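Local coordinates for amino acid ABC transporter, binding protein (Thermus thermophilus, PDB 3VV5) that binds amino acids such as the lysine analogue (S)-2-aminoethyl-L-cysteine as the periplasmic solute-binding protein of an ABC transporter, at residues 25-28 against 34-37; 62-67 against 250-255; 85-90 against 94-99. All coordinates share one frame; numbering follows the deposited sequence.

Overall arrangement
From the N terminus, interaction 1 comes first: residues 25-28 and 34-37 close a short loop made of helix 29-35, fastening the N-terminal segment to the start of strand 37-42. Interaction 2 then joins helix 61-72 to the C-terminal helix 244-253, closing a loop of 182 residues. Within that loop sits interaction 3, where the chain passes from helix 87-92 into strand 98-100 beside the ligand pocket. Interactions 1 and 3 follow one another along the chain yet touch in space, through a salt bridge of R27 with D97. Interaction 2 stands apart, its centre about 25 Å from that of interaction 1 and about 22 Å from that of interaction 3.

Interaction 1 of 3, residues 25-28 against 34-37; sequences QVRS and RSGE
R27 reaches across to S35 and E37, from the extended segment that leads into helix 29-35 to the place where that helix ends. Before it, Q25 probably ties the segment down through a backbone hydrogen bond to G94. The side chain of R27 starts with CG anti to the carbonyl carbon (chi1 -50°) and bends at chi3, which delivers the guanidinium edge-on. NH2 donates to S35 OG at 2.9 Å, the hydroxyl lying near the guanidinium plane, while NH1 donates to the carbonyl O of E37 at 3.0 Å. That same NH1 has its strongest partner in D97, by a salt bridge. The E37 carboxylate adds charge alone: OE1 is 3.8 Å from NH1, well out of the guanidinium plane. S28 follows as N-cap of helix 29-35; at the far end G36 takes the positive phi that glycine accepts. S35 suits its place because OG can accept from R27 while also bonding to I32 O. With an alanine at R27, D97 would probably lose its charged mate and the E37 carbonyl its side-chain donor. The buried charge is thus balanced mainly by D97, hydroxyl and carbonyl taking further N-H groups and E37 adding a long electrostatic pull.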
ATOM      1  N   GLN A  25     -19.727   4.065  12.170  1.00 33.04           N
ATOM      2  CA  GLN A  25     -20.896   3.497  11.490  1.00 32.76           C
ATOM      3  C   GLN A  25     -20.518   3.169  10.041  1.00 31.86           C
ATOM      4  O   GLN A  25     -19.741   3.906   9.415  1.00 32.26           O
ATOM      5  CB  GLN A  25     -22.088   4.465  11.503  1.00 33.15           C
ATOM      6  CG  GLN A  25     -23.449   3.764  11.407  1.00 34.78           C
ATOM      7  CD  GLN A  25     -24.334   4.302  10.276  1.00 37.40           C
ATOM      8  OE1 GLN A  25     -24.417   5.515  10.047  1.00 38.24           O
ATOM      9  NE2 GLN A  25     -25.009   3.389   9.571  1.00 36.55           N
ATOM     10  N   VAL A  26     -21.048   2.067   9.518  1.00 30.14           N
ATOM     11  CA  VAL A  26     -20.899   1.754   8.092  1.00 28.41           C
ATOM     12  C   VAL A  26     -21.955   2.585   7.346  1.00 27.54           C
ATOM     13  O   VAL A  26     -23.156   2.410   7.563  1.00 27.24           O
ATOM     14  CB  VAL A  26     -21.038   0.238   7.814  1.00 28.83           C
ATOM     15  CG1 VAL A  26     -20.779  -0.090   6.335  1.00 28.56           C
ATOM     16  CG2 VAL A  26     -20.096  -0.568   8.705  1.00 28.97           C
ATOM     17  N   ARG A  27     -21.510   3.516   6.504  1.00 25.43           N
ATOM     18  CA  ARG A  27     -22.422   4.432   5.832  1.00 23.89           C
ATOM     19  C   ARG A  27     -22.531   4.110   4.345  1.00 22.89           C
ATOM     20  O   ARG A  27     -21.533   3.892   3.674  1.00 21.53           O
ATOM     21  CB  ARG A  27     -21.977   5.889   6.005  1.00 23.76           C
ATOM     22  CG  ARG A  27     -21.667   6.350   7.437  1.00 24.18           C
ATOM     23  CD  ARG A  27     -21.551   7.887   7.501  1.00 25.59           C
ATOM     24  NE  ARG A  27     -20.332   8.371   6.856  1.00 25.96           N
ATOM     25  CZ  ARG A  27     -20.154   9.604   6.382  1.00 26.99           C
ATOM     26  NH1 ARG A  27     -18.998   9.933   5.818  1.00 26.97           N
ATOM     27  NH2 ARG A  27     -21.121  10.513   6.463  1.00 26.71           N
ATOM     28  N   SER A  28     -23.757   4.096   3.830  1.00 22.30           N
ATOM     29  CA  SER A  28     -23.980   3.923   2.398  1.00 21.02           C
ATOM     30  C   SER A  28     -23.576   5.197   1.662  1.00 20.56           C
ATOM     31  O   SER A  28     -23.439   6.263   2.277  1.00 19.61           O
ATOM     32  CB  SER A  28     -25.456   3.655   2.138  1.00 21.26           C
ATOM     33  OG  SER A  28     -26.143   4.890   2.219  1.00 22.07           O
ATOM     34  N   ARG A  34     -25.045  13.072   1.478  1.00 26.72           N
ATOM     35  CA  ARG A  34     -25.772  14.134   2.159  1.00 27.75           C
ATOM     36  C   ARG A  34     -24.928  14.819   3.244  1.00 27.28           C
ATOM     37  O   ARG A  34     -25.120  16.002   3.527  1.00 27.50           O
ATOM     38  CB  ARG A  34     -27.074  13.593   2.733  1.00 28.60           C
ATOM     39  CG  ARG A  34     -26.917  12.401   3.646  1.00 30.86           C
ATOM     40  CD  ARG A  34     -26.774  12.796   5.115  1.00 35.58           C
ATOM     41  NE  ARG A  34     -26.366  11.670   5.961  1.00 38.32           N
ATOM     42  CZ  ARG A  34     -27.117  10.593   6.193  1.00 41.45           C
ATOM     43  NH1 ARG A  34     -28.315  10.464   5.619  1.00 41.75           N
ATOM     44  NH2 ARG A  34     -26.664   9.632   6.988  1.00 42.50           N
ATOM     45  N   SER A  35     -23.989  14.083   3.832  1.00 26.34           N
ATOM     46  CA  SER A  35     -23.116  14.674   4.845  1.00 26.05           C
ATOM     47  C   SER A  35     -22.091  15.578   4.185  1.00 25.19           C
ATOM     48  O   SER A  35     -21.597  16.509   4.812  1.00 25.53           O
ATOM     49  CB  SER A  35     -22.454  13.615   5.724  1.00 25.67           C
ATOM     50  OG  SER A  35     -21.355  13.010   5.060  1.00 27.46           O
ATOM     51  N   GLY A  36     -21.793  15.314   2.909  1.00 24.86           N
ATOM     52  CA  GLY A  36     -20.855  16.136   2.145  1.00 23.30           C
ATOM     53  C   GLY A  36     -19.398  15.778   2.374  1.00 22.64           C
ATOM     54  O   GLY A  36     -18.520  16.326   1.712  1.00 22.45           O
ATOM     55  N   GLU A  37     -19.129  14.860   3.300  1.00 22.01           N
ATOM     56  CA  GLU A  37     -17.742  14.434   3.582  1.00 21.93           C
ATOM     57  C   GLU A  37     -17.587  12.911   3.574  1.00 20.55           C
ATOM     58  O   GLU A  37     -18.482  12.198   3.988  1.00 19.94           O
ATOM     59  CB  GLU A  37     -17.232  15.005   4.912  1.00 23.37           C
ATOM     60  CG  GLU A  37     -18.183  14.807   6.106  1.00 27.62           C
ATOM     61  CD  GLU A  37     -17.575  14.003   7.241  1.00 33.99           C
ATOM     62  OE1 GLU A  37     -18.282  13.093   7.749  1.00 36.45           O
ATOM     63  OE2 GLU A  37     -16.408  14.269   7.629  1.00 35.94           O
TER

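Interaction 2 of 3, residues 62-67 against 250-255; sequences EVDLGN and QKWFGE
D64 turns its carboxylate toward K251 and W252 by placing CG anti to its own carbonyl carbon (chi1 -77°), while K251 sends CG anti to its backbone N (chi1 180°) and stays extended to the ammonium. In the two-lobed periplasmic-binding-protein fold (solute-binding protein family 3), a salt bridge and an indole hydrogen bond thus join helix 61-72 to the last turn of C-terminal helix 244-253 at the surface. One oxygen does the work. D64 OD2 accepts from W252 NE1 at 2.7 Å in a nearly straight bond, the N-H...O angle being 166°, and it forms a salt bridge with K251 NZ at 2.8 Å. An aspartate suits the site, since its short side chain carries a charge that both donors can share; lysine supplies the length to reach it, and tryptophan a flat, rigid N-H. Neighbouring K251 also lays its CG over one face of the indole, 4.0 Å above the plane and toward the rim. Beyond the pair, W252 rests on P48 and T59, and D64 on I248. Next in the chain, F253 packs among F49, F61 and F191. The two donors come to D64 OD2 from opposite faces of the carboxylate: K251 NZ on the syn side, and W252 NE1 from above the plane with the oxygen lying in the plane of the indole ring.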
ATOM      1  N   GLU A  62      -1.579   7.501  -3.604  1.00  9.32           N
ATOM      2  CA  GLU A  62      -2.901   7.088  -3.111  1.00  9.48           C
ATOM      3  C   GLU A  62      -3.735   8.224  -2.555  1.00  9.27           C
ATOM      4  O   GLU A  62      -4.956   8.194  -2.640  1.00  8.90           O
ATOM      5  CB  GLU A  62      -2.780   5.947  -2.095  1.00  8.84           C
ATOM      6  CG  GLU A  62      -2.408   4.672  -2.781  1.00 10.19           C
ATOM      7  CD  GLU A  62      -2.267   3.474  -1.852  1.00 12.80           C
ATOM      8  OE1 GLU A  62      -1.426   3.504  -0.934  1.00 13.64           O
ATOM      9  OE2 GLU A  62      -2.962   2.472  -2.094  1.00 14.80           O
ATOM     10  N   VAL A  63      -3.063   9.223  -2.001  1.00  9.50           N
ATOM     11  CA  VAL A  63      -3.734  10.415  -1.487  1.00 10.44           C
ATOM     12  C   VAL A  63      -4.269  11.275  -2.642  1.00 10.64           C
ATOM     13  O   VAL A  63      -5.441  11.705  -2.613  1.00 10.33           O
ATOM     14  CB  VAL A  63      -2.812  11.195  -0.535  1.00  9.93           C
ATOM     15  CG1 VAL A  63      -3.453  12.509  -0.064  1.00 11.74           C
ATOM     16  CG2 VAL A  63      -2.417  10.304   0.708  1.00 11.94           C
ATOM     17  N   ASP A  64      -3.452  11.476  -3.680  1.00 11.39           N
ATOM     18  CA  ASP A  64      -3.930  12.178  -4.897  1.00 12.14           C
ATOM     19  C   ASP A  64      -5.108  11.451  -5.544  1.00 12.08           C
ATOM     20  O   ASP A  64      -6.090  12.076  -5.957  1.00 10.93           O
ATOM     21  CB  ASP A  64      -2.802  12.352  -5.908  1.00 11.90           C
ATOM     22  CG  ASP A  64      -1.841  13.473  -5.526  1.00 15.17           C
ATOM     23  OD1 ASP A  64      -2.171  14.257  -4.610  1.00 18.38           O
ATOM     24  OD2 ASP A  64      -0.769  13.581  -6.155  1.00 17.27           O
ATOM     25  N   LEU A  65      -5.020  10.128  -5.616  1.00 12.20           N
ATOM     26  CA  LEU A  65      -6.107   9.324  -6.182  1.00 13.50           C
ATOM     27  C   LEU A  65      -7.365   9.404  -5.326  1.00 12.80           C
ATOM     28  O   LEU A  65      -8.484   9.636  -5.839  1.00 11.87           O
ATOM     29  CB  LEU A  65      -5.694   7.840  -6.340  1.00 13.42           C
ATOM     30  CG  LEU A  65      -5.832   7.017  -7.633  1.00 18.59           C
ATOM     31  CD1 LEU A  65      -6.125   5.530  -7.322  1.00 19.52           C
ATOM     32  CD2 LEU A  65      -6.813   7.520  -8.694  1.00 19.52           C
ATOM     33  N   GLY A  66      -7.194   9.198  -4.020  1.00 12.44           N
ATOM     34  CA  GLY A  66      -8.314   9.283  -3.084  1.00 11.56           C
ATOM     35  C   GLY A  66      -8.990  10.642  -3.155  1.00 11.76           C
ATOM     36  O   GLY A  66     -10.221  10.725  -3.135  1.00 11.96           O
ATOM     37  N   ASN A  67      -8.190  11.703  -3.253  1.00 10.93           N
ATOM     38  CA  ASN A  67      -8.739  13.066  -3.388  1.00 11.85           C
ATOM     39  C   ASN A  67      -9.531  13.248  -4.695  1.00 11.55           C
ATOM     40  O   ASN A  67     -10.619  13.841  -4.684  1.00 12.16           O
ATOM     41  CB  ASN A  67      -7.642  14.132  -3.287  1.00 11.96           C
ATOM     42  CG  ASN A  67      -7.177  14.399  -1.853  1.00 14.08           C
ATOM     43  OD1 ASN A  67      -6.090  14.942  -1.647  1.00 19.68           O
ATOM     44  ND2 ASN A  67      -7.989  14.067  -0.881  1.00 14.01           N
ATOM     45  N   GLN A 250       1.678   9.262 -13.701  1.00 13.82           N
ATOM     46  CA  GLN A 250       2.855   9.922 -14.273  1.00 15.00           C
ATOM     47  C   GLN A 250       3.569  10.859 -13.286  1.00 14.53           C
ATOM     48  O   GLN A 250       4.797  10.874 -13.224  1.00 15.20           O
ATOM     49  CB  GLN A 250       2.483  10.683 -15.556  1.00 15.52           C
ATOM     50  CG  GLN A 250       2.150   9.786 -16.762  1.00 19.02           C
ATOM     51  CD  GLN A 250       3.330   8.957 -17.256  1.00 22.44           C
ATOM     52  OE1 GLN A 250       4.502   9.341 -17.088  1.00 24.22           O
ATOM     53  NE2 GLN A 250       3.024   7.822 -17.899  1.00 20.10           N
ATOM     54  N   LYS A 251       2.801  11.644 -12.540  1.00 14.33           N
ATOM     55  CA  LYS A 251       3.327  12.530 -11.490  1.00 14.15           C
ATOM     56  C   LYS A 251       4.228  11.752 -10.509  1.00 14.19           C
ATOM     57  O   LYS A 251       5.353  12.142 -10.207  1.00 13.43           O
ATOM     58  CB  LYS A 251       2.158  13.180 -10.731  1.00 13.60           C
ATOM     59  CG  LYS A 251       2.548  14.144  -9.576  1.00 15.07           C
ATOM     60  CD  LYS A 251       1.314  14.599  -8.785  1.00 14.27           C
ATOM     61  CE  LYS A 251       1.672  15.540  -7.630  1.00 15.61           C
ATOM     62  NZ  LYS A 251       0.426  16.006  -6.910  1.00 15.41           N
ATOM     63  N   TRP A 252       3.711  10.635 -10.020  1.00 14.74           N
ATOM     64  CA  TRP A 252       4.404   9.880  -8.985  1.00 14.57           C
ATOM     65  C   TRP A 252       5.459   8.898  -9.483  1.00 16.21           C
ATOM     66  O   TRP A 252       6.481   8.703  -8.811  1.00 16.66           O
ATOM     67  CB  TRP A 252       3.385   9.201  -8.052  1.00 13.67           C
ATOM     68  CG  TRP A 252       2.716  10.242  -7.223  1.00 11.64           C
ATOM     69  CD1 TRP A 252       1.492  10.816  -7.455  1.00 10.46           C
ATOM     70  CD2 TRP A 252       3.279  10.927  -6.105  1.00 11.00           C
ATOM     71  NE1 TRP A 252       1.239  11.785  -6.505  1.00  9.52           N
ATOM     72  CE2 TRP A 252       2.318  11.868  -5.663  1.00 10.70           C
ATOM     73  CE3 TRP A 252       4.501  10.818  -5.404  1.00 13.07           C
ATOM     74  CZ2 TRP A 252       2.540  12.711  -4.565  1.00 12.41           C
ATOM     75  CZ3 TRP A 252       4.723  11.659  -4.317  1.00 14.55           C
ATOM     76  CH2 TRP A 252       3.742  12.588  -3.901  1.00 12.37           C
ATOM     77  N   PHE A 253       5.225   8.288 -10.645  1.00 16.80           N
ATOM     78  CA  PHE A 253       6.078   7.177 -11.132  1.00 18.12           C
ATOM     79  C   PHE A 253       6.750   7.370 -12.500  1.00 18.92           C
ATOM     80  O   PHE A 253       7.685   6.642 -12.845  1.00 19.61           O
ATOM     81  CB  PHE A 253       5.246   5.888 -11.152  1.00 17.81           C
ATOM     82  CG  PHE A 253       4.602   5.570  -9.842  1.00 18.16           C
ATOM     83  CD1 PHE A 253       5.374   5.173  -8.750  1.00 18.14           C
ATOM     84  CD2 PHE A 253       3.214   5.667  -9.691  1.00 18.10           C
ATOM     85  CE1 PHE A 253       4.771   4.872  -7.519  1.00 17.33           C
ATOM     86  CE2 PHE A 253       2.604   5.363  -8.476  1.00 16.61           C
ATOM     87  CZ  PHE A 253       3.390   4.973  -7.383  1.00 16.80           C
ATOM     88  N   GLY A 254       6.270   8.335 -13.277  1.00 19.74           N
ATOM     89  CA  GLY A 254       6.762   8.576 -14.642  1.00 19.73           C
ATOM     90  C   GLY A 254       6.341   7.470 -15.599  1.00 20.49           C
ATOM     91  O   GLY A 254       6.898   7.326 -16.692  1.00 19.75           O
ATOM     92  N   GLU A 255       5.360   6.677 -15.168  1.00 20.58           N
ATOM     93  CA  GLU A 255       4.821   5.575 -15.946  1.00 21.19           C
ATOM     94  C   GLU A 255       3.407   5.268 -15.436  1.00 20.60           C
ATOM     95  O   GLU A 255       3.008   5.764 -14.377  1.00 20.26           O
ATOM     96  CB  GLU A 255       5.729   4.337 -15.830  1.00 21.79           C
ATOM     97  CG  GLU A 255       5.829   3.737 -14.410  1.00 25.76           C
ATOM     98  CD  GLU A 255       6.833   2.599 -14.305  1.00 28.87           C
ATOM     99  OE1 GLU A 255       8.029   2.868 -14.071  1.00 30.71           O
ATOM    100  OE2 GLU A 255       6.420   1.432 -14.443  1.00 31.59           O
TER

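Interaction 3 of 3, residues 85-90 against 94-99; sequences DTLLIQ and GRFDFV
Q90 and R95 bring the two backbones together where helix 87-92 ends in a Schellman motif at G94 and the chain turns toward strand 98-100. Their CA atoms are 5.5 Å apart, and R95 N donates to the carbonyl O of Q90 at 3.1 Å, with an N-H...O angle of 155°. Farther along, L87 and V99 stand 7.2 Å apart between CA atoms, so the helix packs against the start of the strand as in the alpha/beta lobes of periplasmic binding proteins. G94 has a positive phi of 89°, where a side chain would press on the preceding carbonyl; glycine therefore fits. The side chains of Q90 and R95 then run alongside each other in the same direction, their flat ends steeply inclined to one another.

F96 lies against both: R95 CB sits over the centre of one face of its ring, and Q90 CB approaches CZ to 3.7 Å. The ring edge faces L87 O, and L87 crosses it at about a right angle, bringing CD2 to 3.7 Å from F96 CZ. Leucine and phenylalanine suit this buried interface by filling it without polar groups to satisfy. L87 also rests on A101 and H103, two residues of the L-thialysine pocket, so this packing backs the ligand site. V99, a branched residue suited to a strand, has CG1 anti to the backbone N (chi1 169°); this methyl lies 4.1 Å from L87 CD1, while V99 CG2 meets the carbonyl O of L87 at 4.0 Å.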
ATOM      1  N   ASP A  85      -1.690  -2.201  10.325  1.00 14.90           N
ATOM      2  CA  ASP A  85      -2.325  -3.475  10.740  1.00 16.15           C
ATOM      3  C   ASP A  85      -3.703  -3.306  11.389  1.00 16.12           C
ATOM      4  O   ASP A  85      -4.425  -4.284  11.623  1.00 15.80           O
ATOM      5  CB  ASP A  85      -1.393  -4.310  11.638  1.00 16.19           C
ATOM      6  CG  ASP A  85      -1.039  -3.616  12.980  1.00 17.30           C
ATOM      7  OD1 ASP A  85      -1.244  -2.404  13.131  1.00 21.39           O
ATOM      8  OD2 ASP A  85      -0.507  -4.299  13.881  1.00 20.04           O
ATOM      9  N   THR A  86      -4.072  -2.058  11.653  1.00 16.06           N
ATOM     10  CA  THR A  86      -5.361  -1.760  12.268  1.00 15.90           C
ATOM     11  C   THR A  86      -6.433  -1.367  11.258  1.00 15.78           C
ATOM     12  O   THR A  86      -7.615  -1.270  11.623  1.00 16.25           O
ATOM     13  CB  THR A  86      -5.281  -0.580  13.269  1.00 15.88           C
ATOM     14  OG1 THR A  86      -5.214   0.673  12.557  1.00 17.32           O
ATOM     15  CG2 THR A  86      -4.089  -0.723  14.220  1.00 16.83           C
ATOM     16  N   LEU A  87      -6.040  -1.126  10.008  1.00 15.13           N
ATOM     17  CA  LEU A  87      -6.917  -0.424   9.051  1.00 14.92           C
ATOM     18  C   LEU A  87      -8.159  -1.209   8.628  1.00 14.42           C
ATOM     19  O   LEU A  87      -9.239  -0.660   8.648  1.00 13.84           O
ATOM     20  CB  LEU A  87      -6.146   0.064   7.804  1.00 15.20           C
ATOM     21  CG  LEU A  87      -5.194   1.254   7.964  1.00 15.20           C
ATOM     22  CD1 LEU A  87      -4.378   1.408   6.692  1.00 13.82           C
ATOM     23  CD2 LEU A  87      -5.946   2.564   8.302  1.00 12.68           C
ATOM     24  N   LEU A  88      -8.010  -2.477   8.250  1.00 14.41           N
ATOM     25  CA  LEU A  88      -9.176  -3.244   7.800  1.00 14.46           C
ATOM     26  C   LEU A  88     -10.169  -3.482   8.942  1.00 14.98           C
ATOM     27  O   LEU A  88     -11.384  -3.385   8.753  1.00 14.70           O
ATOM     28  CB  LEU A  88      -8.773  -4.553   7.122  1.00 14.36           C
ATOM     29  CG  LEU A  88      -7.894  -4.396   5.866  1.00 14.10           C
ATOM     30  CD1 LEU A  88      -7.647  -5.758   5.229  1.00 16.43           C
ATOM     31  CD2 LEU A  88      -8.499  -3.383   4.866  1.00 11.30           C
ATOM     32  N   ILE A  89      -9.642  -3.750  10.133  1.00 15.27           N
ATOM     33  CA  ILE A  89     -10.487  -3.918  11.318  1.00 16.33           C
ATOM     34  C   ILE A  89     -11.271  -2.649  11.622  1.00 16.20           C
ATOM     35  O   ILE A  89     -12.492  -2.694  11.786  1.00 16.58           O
ATOM     36  CB  ILE A  89      -9.669  -4.432  12.530  1.00 16.24           C
ATOM     37  CG1 ILE A  89      -9.180  -5.847  12.196  1.00 18.11           C
ATOM     38  CG2 ILE A  89     -10.525  -4.445  13.808  1.00 16.79           C
ATOM     39  CD1 ILE A  89      -8.151  -6.421  13.149  1.00 20.46           C
ATOM     40  N   GLN A  90     -10.592  -1.507  11.658  1.00 15.86           N
ATOM     41  CA  GLN A  90     -11.284  -0.261  11.954  1.00 16.73           C
ATOM     42  C   GLN A  90     -12.296   0.141  10.869  1.00 16.11           C
ATOM     43  O   GLN A  90     -13.285   0.787  11.176  1.00 15.68           O
ATOM     44  CB  GLN A  90     -10.314   0.888  12.230  1.00 16.37           C
ATOM     45  CG  GLN A  90      -9.549   0.722  13.559  1.00 20.39           C
ATOM     46  CD  GLN A  90      -9.386   2.036  14.335  1.00 23.42           C
ATOM     47  OE1 GLN A  90      -9.356   2.043  15.562  1.00 30.84           O
ATOM     48  NE2 GLN A  90      -9.295   3.132  13.628  1.00 26.15           N
ATOM     49  N   GLY A  94     -16.442   0.861  11.178  1.00 19.52           N
ATOM     50  CA  GLY A  94     -17.067   2.089  10.705  1.00 19.31           C
ATOM     51  C   GLY A  94     -16.333   3.379  11.048  1.00 18.93           C
ATOM     52  O   GLY A  94     -16.904   4.452  10.950  1.00 18.72           O
ATOM     53  N   ARG A  95     -15.072   3.269  11.455  1.00 19.64           N
ATOM     54  CA  ARG A  95     -14.223   4.434  11.763  1.00 19.89           C
ATOM     55  C   ARG A  95     -13.975   5.297  10.518  1.00 19.28           C
ATOM     56  O   ARG A  95     -13.899   6.528  10.601  1.00 19.69           O
ATOM     57  CB  ARG A  95     -12.896   3.978  12.414  1.00 20.44           C
ATOM     58  CG  ARG A  95     -11.850   5.096  12.636  1.00 24.28           C
ATOM     59  CD  ARG A  95     -12.112   5.893  13.897  1.00 28.81           C
ATOM     60  NE  ARG A  95     -11.195   7.024  14.116  1.00 30.25           N
ATOM     61  CZ  ARG A  95      -9.988   6.941  14.679  1.00 31.28           C
ATOM     62  NH1 ARG A  95      -9.496   5.770  15.054  1.00 32.02           N
ATOM     63  NH2 ARG A  95      -9.256   8.038  14.853  1.00 30.16           N
ATOM     64  N   PHE A  96     -13.851   4.654   9.363  1.00 18.88           N
ATOM     65  CA  PHE A  96     -13.747   5.374   8.093  1.00 18.15           C
ATOM     66  C   PHE A  96     -14.705   4.714   7.107  1.00 17.32           C
ATOM     67  O   PHE A  96     -15.153   3.582   7.332  1.00 17.70           O
ATOM     68  CB  PHE A  96     -12.329   5.350   7.489  1.00 19.24           C
ATOM     69  CG  PHE A  96     -11.260   4.716   8.357  1.00 18.36           C
ATOM     70  CD1 PHE A  96     -10.517   5.479   9.243  1.00 20.59           C
ATOM     71  CD2 PHE A  96     -10.940   3.368   8.213  1.00 20.23           C
ATOM     72  CE1 PHE A  96      -9.487   4.905  10.006  1.00 19.63           C
ATOM     73  CE2 PHE A  96      -9.919   2.789   8.977  1.00 18.74           C
ATOM     74  CZ  PHE A  96      -9.199   3.552   9.871  1.00 18.39           C
ATOM     75  N   ASP A  97     -15.001   5.399   6.007  1.00 16.08           N
ATOM     76  CA  ASP A  97     -15.905   4.864   4.981  1.00 15.68           C
ATOM     77  C   ASP A  97     -15.187   3.950   3.996  1.00 14.62           C
ATOM     78  O   ASP A  97     -15.734   2.926   3.555  1.00 14.63           O
ATOM     79  CB  ASP A  97     -16.594   6.009   4.236  1.00 15.65           C
ATOM     80  CG  ASP A  97     -17.366   6.895   5.158  1.00 18.24           C
ATOM     81  OD1 ASP A  97     -18.200   6.354   5.921  1.00 18.66           O
ATOM     82  OD2 ASP A  97     -17.133   8.122   5.143  1.00 18.15           O
ATOM     83  N   PHE A  98     -13.954   4.317   3.656  1.00 13.76           N
ATOM     84  CA  PHE A  98     -13.090   3.431   2.891  1.00 12.61           C
ATOM     85  C   PHE A  98     -11.627   3.611   3.254  1.00 12.48           C
ATOM     86  O   PHE A  98     -11.238   4.599   3.891  1.00 11.90           O
ATOM     87  CB  PHE A  98     -13.326   3.497   1.366  1.00 12.02           C
ATOM     88  CG  PHE A  98     -12.678   4.680   0.643  1.00 11.76           C
ATOM     89  CD1 PHE A  98     -11.475   4.513  -0.062  1.00 11.27           C
ATOM     90  CD2 PHE A  98     -13.328   5.922   0.577  1.00 11.73           C
ATOM     91  CE1 PHE A  98     -10.888   5.594  -0.771  1.00 10.31           C
ATOM     92  CE2 PHE A  98     -12.775   7.020  -0.159  1.00 11.35           C
ATOM     93  CZ  PHE A  98     -11.553   6.856  -0.825  1.00 11.49           C
ATOM     94  N   VAL A  99     -10.839   2.643   2.821  1.00 11.85           N
ATOM     95  CA  VAL A  99      -9.413   2.644   3.082  1.00 12.18           C
ATOM     96  C   VAL A  99      -8.674   2.582   1.740  1.00 11.92           C
ATOM     97  O   VAL A  99      -9.036   1.791   0.854  1.00 11.34           O
ATOM     98  CB  VAL A  99      -9.020   1.435   3.976  1.00 12.12           C
ATOM     99  CG1 VAL A  99      -7.487   1.245   4.050  1.00 12.66           C
ATOM    100  CG2 VAL A  99      -9.590   1.593   5.379  1.00 13.27           C
TER